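Long-range contacts in cysteine desulfurase (Elizabethkingia anophelis NUHP1, PDB 5VPR), which probably removes sulfur from L-cysteine to leave L-alanine, passing it to a sulfur carrier with the help of pyridoxal 5'-phosphate: residues L34-T39 and A391-F396; N106-A111 and V134-L139. All coordinates share one frame; numbering follows the deposited sequence.

Contact 1 of 2, residues L34-T39 and A391-F396; sequences LDNAAT and AVYNTF
The phenol ring of Tyr393 meets Asn36 at its edge: Asn36 OD1 lies near the ring plane beside the hydroxyl, while one face of the ring takes the methyl of Ala391, whose CB sits 3.5 Å above the plane and off toward the rim. Asn394 ND2 lies in the plane at another part of the edge. Tyr393 and Asn36 reach for each other tip to tip, with amide and ring planes 56° apart, and Tyr393 OH donates to Asn36 OD1. At 2.4 Å from OH to OD1 this hydrogen bond is modelled very short, and its exact length is doubtful. The same hydroxyl is bonded to Gln41 N, so it links the 34-39 loop to the residues that follow it. The rotamer of Tyr393 (chi1 40°), with CG between its own backbone N and carbonyl carbon, carries the hydroxyl across to Asn36 and lays the ring over the Ala391 methyl. Ala391 CB also packs against the amide of Asn36, 3.4 Å from OD1. The other branch, Asn36 ND2, hydrogen-bonds to Ser389 O and lies 3.0 Å from Asn394 OD1. That oxygen is fixed from its own side by Ala391 N, which donates to Asn394 OD1 at 2.8 Å and 168° across the type I turn 391-394. Asn394 ND2 is held by Tyr33 O and Glu398 OE1, and Leu34 CD2 covers it at 3.7 Å. These buried amides thus knit the two loops together. Just beyond, Thr395 is the N-cap of the C-terminal helix, and Thr39 OG1 bonds to His232, neighbour of Lys233, which carries the pyridoxal phosphate. The arrangement is characteristic of the small domain of a fold-type I pyridoxal-phosphate enzyme, where an N-terminal segment joins the C-terminal part of the chain.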
# COMPACT_ATOMS: atom_id res chain seq x y z
N LEU A 34 2.73 14.10 7.51
CA LEU A 34 1.40 13.49 7.36
C LEU A 34 1.10 13.18 5.90
O LEU A 34 -0.02 13.36 5.42
CB LEU A 34 0.32 14.39 7.96
CG LEU A 34 0.56 14.79 9.41
CD1 LEU A 34 -0.42 15.88 9.84
CD2 LEU A 34 0.46 13.57 10.33
N ASP A 35 2.10 12.72 5.16
CA ASP A 35 1.95 12.32 3.77
C ASP A 35 2.34 10.85 3.61
O ASP A 35 2.96 10.44 2.62
CB ASP A 35 2.78 13.22 2.86
CG ASP A 35 2.38 13.11 1.40
OD1 ASP A 35 1.22 12.74 1.12
OD2 ASP A 35 3.23 13.40 0.53
N ASN A 36 1.99 10.05 4.62
CA ASN A 36 2.46 8.67 4.67
C ASN A 36 1.85 7.80 3.59
O ASN A 36 2.48 6.82 3.17
CB ASN A 36 2.20 8.10 6.06
CG ASN A 36 3.02 8.83 7.10
OD1 ASN A 36 4.23 8.61 7.20
ND2 ASN A 36 2.38 9.74 7.85
N ALA A 37 0.65 8.13 3.10
CA ALA A 37 0.06 7.38 2.00
C ALA A 37 0.85 7.58 0.71
O ALA A 37 0.74 6.75 -0.20
CB ALA A 37 -1.40 7.78 1.76
N ALA A 38 1.64 8.65 0.62
CA ALA A 38 2.56 8.79 -0.50
C ALA A 38 3.77 7.89 -0.30
O ALA A 38 4.06 7.03 -1.14
CB ALA A 38 2.99 10.26 -0.66
N THR A 39 4.44 8.02 0.84
CA THR A 39 5.51 7.11 1.20
C THR A 39 5.76 7.25 2.70
O THR A 39 5.46 8.29 3.29
CB THR A 39 6.80 7.36 0.40
OG1 THR A 39 7.65 6.22 0.50
CG2 THR A 39 7.57 8.61 0.90
N ALA A 391 0.95 7.37 9.90
CA ALA A 391 1.76 6.18 10.11
C ALA A 391 1.93 6.01 11.62
O ALA A 391 1.40 6.79 12.42
CB ALA A 391 3.12 6.28 9.39
N VAL A 392 2.70 4.99 12.01
CA VAL A 392 2.72 4.59 13.42
C VAL A 392 3.39 5.64 14.30
O VAL A 392 3.10 5.72 15.50
CB VAL A 392 3.42 3.22 13.55
CG1 VAL A 392 4.91 3.34 13.22
CG2 VAL A 392 3.20 2.64 14.94
N TYR A 393 4.28 6.46 13.74
CA TYR A 393 5.04 7.41 14.54
C TYR A 393 4.32 8.74 14.74
O TYR A 393 4.83 9.60 15.47
CB TYR A 393 6.42 7.66 13.90
CG TYR A 393 6.38 7.74 12.39
CD1 TYR A 393 7.00 6.78 11.60
CD2 TYR A 393 5.70 8.78 11.75
CE1 TYR A 393 6.97 6.84 10.21
CE2 TYR A 393 5.66 8.86 10.36
CZ TYR A 393 6.29 7.88 9.59
OH TYR A 393 6.24 7.93 8.21
N ASN A 394 3.16 8.94 14.12
CA ASN A 394 2.46 10.21 14.27
C ASN A 394 1.76 10.28 15.63
O ASN A 394 1.45 9.25 16.25
CB ASN A 394 1.47 10.40 13.13
CG ASN A 394 2.16 10.58 11.79
OD1 ASN A 394 1.82 9.93 10.80
ND2 ASN A 394 3.15 11.48 11.76
N THR A 395 1.53 11.51 16.10
CA THR A 395 1.05 11.74 17.45
C THR A 395 -0.21 12.61 17.46
O THR A 395 -0.50 13.34 16.50
CB THR A 395 2.12 12.43 18.32
OG1 THR A 395 2.30 13.77 17.86
CG2 THR A 395 3.44 11.69 18.24
N PHE A 396 -0.94 12.55 18.56
CA PHE A 396 -2.06 13.47 18.74
C PHE A 396 -1.58 14.92 18.78
O PHE A 396 -2.26 15.82 18.26
CB PHE A 396 -2.85 13.11 20.00
CG PHE A 396 -3.42 11.72 19.97
CD1 PHE A 396 -4.53 11.44 19.19
CD2 PHE A 396 -2.83 10.70 20.70
CE1 PHE A 396 -5.06 10.16 19.15
CE2 PHE A 396 -3.35 9.41 20.65
CZ PHE A 396 -4.47 9.14 19.88

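Contact 2 of 2, residues N106-A111 and V134-L139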
# COMPACT_ATOMS: atom_id res chain seq x y z
N ASN A 106 1.97 -5.25 -13.55
CA ASN A 106 2.37 -5.47 -14.94
C ASN A 106 2.78 -6.91 -15.18
O ASN A 106 2.54 -7.46 -16.26
CB ASN A 106 3.52 -4.53 -15.31
CG ASN A 106 3.02 -3.18 -15.80
OD1 ASN A 106 2.58 -3.05 -16.94
ND2 ASN A 106 3.09 -2.19 -14.93
N LEU A 107 3.43 -7.52 -14.19
CA LEU A 107 3.80 -8.93 -14.28
C LEU A 107 2.57 -9.80 -14.54
O LEU A 107 2.57 -10.65 -15.43
CB LEU A 107 4.52 -9.35 -13.00
CG LEU A 107 5.18 -10.73 -12.84
CD1 LEU A 107 6.02 -10.70 -11.59
CD2 LEU A 107 4.19 -11.90 -12.76
N VAL A 108 1.51 -9.60 -13.75
CA VAL A 108 0.31 -10.41 -13.95
C VAL A 108 -0.36 -10.03 -15.27
O VAL A 108 -0.78 -10.90 -16.04
CB VAL A 108 -0.66 -10.27 -12.76
CG1 VAL A 108 -2.01 -10.96 -13.07
CG2 VAL A 108 -0.03 -10.86 -11.49
N ALA A 109 -0.48 -8.73 -15.55
CA ALA A 109 -1.22 -8.32 -16.75
C ALA A 109 -0.59 -8.90 -18.00
O ALA A 109 -1.30 -9.34 -18.92
CB ALA A 109 -1.30 -6.80 -16.84
N TYR A 110 0.75 -8.90 -18.07
CA TYR A 110 1.42 -9.45 -19.24
C TYR A 110 1.31 -10.97 -19.28
O TYR A 110 1.09 -11.55 -20.35
CB TYR A 110 2.90 -9.03 -19.26
CG TYR A 110 3.16 -7.65 -19.83
CD1 TYR A 110 3.78 -6.67 -19.07
CD2 TYR A 110 2.80 -7.35 -21.14
CE1 TYR A 110 4.03 -5.40 -19.59
CE2 TYR A 110 3.04 -6.09 -21.67
CZ TYR A 110 3.65 -5.12 -20.90
OH TYR A 110 3.89 -3.87 -21.42
N ALA A 111 1.44 -11.64 -18.13
CA ALA A 111 1.37 -13.10 -18.12
C ALA A 111 -0.05 -13.61 -18.39
O ALA A 111 -0.20 -14.75 -18.85
CB ALA A 111 1.90 -13.64 -16.79
N VAL A 134 -3.54 1.25 -16.79
CA VAL A 134 -3.01 1.04 -18.13
C VAL A 134 -2.70 -0.43 -18.40
O VAL A 134 -3.05 -0.92 -19.49
CB VAL A 134 -1.75 1.90 -18.36
CG1 VAL A 134 -1.51 2.09 -19.85
CG2 VAL A 134 -1.88 3.23 -17.64
N PRO A 135 -2.03 -1.18 -17.50
CA PRO A 135 -1.73 -2.58 -17.82
C PRO A 135 -2.95 -3.39 -18.18
O PRO A 135 -2.92 -4.21 -19.10
CB PRO A 135 -1.08 -3.12 -16.53
CG PRO A 135 -0.58 -1.93 -15.83
CD PRO A 135 -1.56 -0.83 -16.14
N TRP A 136 -4.06 -3.16 -17.47
CA TRP A 136 -5.30 -3.84 -17.79
C TRP A 136 -5.90 -3.29 -19.08
O TRP A 136 -6.44 -4.04 -19.89
CB TRP A 136 -6.27 -3.73 -16.62
CG TRP A 136 -5.67 -4.11 -15.30
CD1 TRP A 136 -5.48 -3.30 -14.22
CD2 TRP A 136 -5.14 -5.40 -14.93
NE1 TRP A 136 -4.88 -4.00 -13.19
CE2 TRP A 136 -4.67 -5.29 -13.60
CE3 TRP A 136 -5.04 -6.63 -15.57
CZ2 TRP A 136 -4.10 -6.36 -12.92
CZ3 TRP A 136 -4.47 -7.70 -14.89
CH2 TRP A 136 -4.01 -7.56 -13.59
N GLN A 137 -5.81 -1.96 -19.27
CA GLN A 137 -6.28 -1.39 -20.53
C GLN A 137 -5.43 -1.88 -21.69
O GLN A 137 -5.95 -2.11 -22.79
CB GLN A 137 -6.27 0.14 -20.45
N MET A 138 -4.13 -2.07 -21.46
CA MET A 138 -3.25 -2.59 -22.50
C MET A 138 -3.49 -4.08 -22.73
O MET A 138 -3.43 -4.56 -23.87
CB MET A 138 -1.79 -2.32 -22.13
N LEU A 139 -3.76 -4.84 -21.66
CA LEU A 139 -4.08 -6.25 -21.82
C LEU A 139 -5.33 -6.44 -22.66
O LEU A 139 -5.39 -7.33 -23.51
CB LEU A 139 -4.24 -6.92 -20.45
CG LEU A 139 -4.88 -8.31 -20.41
CD1 LEU A 139 -4.06 -9.32 -21.18
CD2 LEU A 139 -5.10 -8.77 -18.97
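Helices 106-111 and 134-139 run side by side in nearly the same direction, 6° apart with their axes 9.2 Å from each other, a spacing that small residues and a flat ring fill. Ala109 is the centre of it. Its methyl points at the second helix and lies over one face of the Trp136 indole, 4.2 Å from CB to the centroid of the six-membered ring and offset toward the rim: a CH-pi contact. The same CB touches Pro135 CB at 3.7 Å, so one methyl meets both residues, the proline in one direction and the indole at about a right angle to it. Trp136, with CG anti to its carbonyl carbon (chi1 -50°), swings its benzo end across to the first helix, where Val108 CG1 meets CH2 at the ring edge, 4.0 Å away. A turn earlier on the first helix, the side chains of Asn106 and Pro135 cross at about a right angle, Asn106 OD1 coming 3.5 Å from Pro135 CG. Asn106 ND2 is bonded to Thr102 O, within its own helix. At the other end Leu139 CD1 rests on the carbonyl oxygen Ala109 O, at 3.6 Å. Beneath the pair, Trp136 reaches Leu173 and Ser175 of strand 171-177, and Val108 reaches Leu243 of strand 241-245, so the helices lie against the large sheet. This is how helices layer on the seven-stranded, mostly parallel sheet of the large domain in fold-type I pyridoxal-phosphate enzymes; helix 134-142 itself forms the beta-alpha-beta crossover from strand 121-125 to strand 146-150.

How the contacts relate
From the N terminus, the chain passes through 34-39, the first half of contact 1, soon after strand 29-33. It then builds the large domain, and there contact 2 closes a short loop: helix 101-111 is followed by strand 121-125 and then helix 134-142, with 22 residues between the segments. Contact 1 closes only after another 250 or so residues, at 391-396 ahead of the C-terminal helix, so contact 2 lies wholly within its span. They do not touch: their centres are 31 Å apart, nearest atoms about 17 Å. Contact 1 joins the loops after strands 29-33 and 386-389, near the two ends of the chain; contact 2 joins neighbouring helices packed on the large sheet.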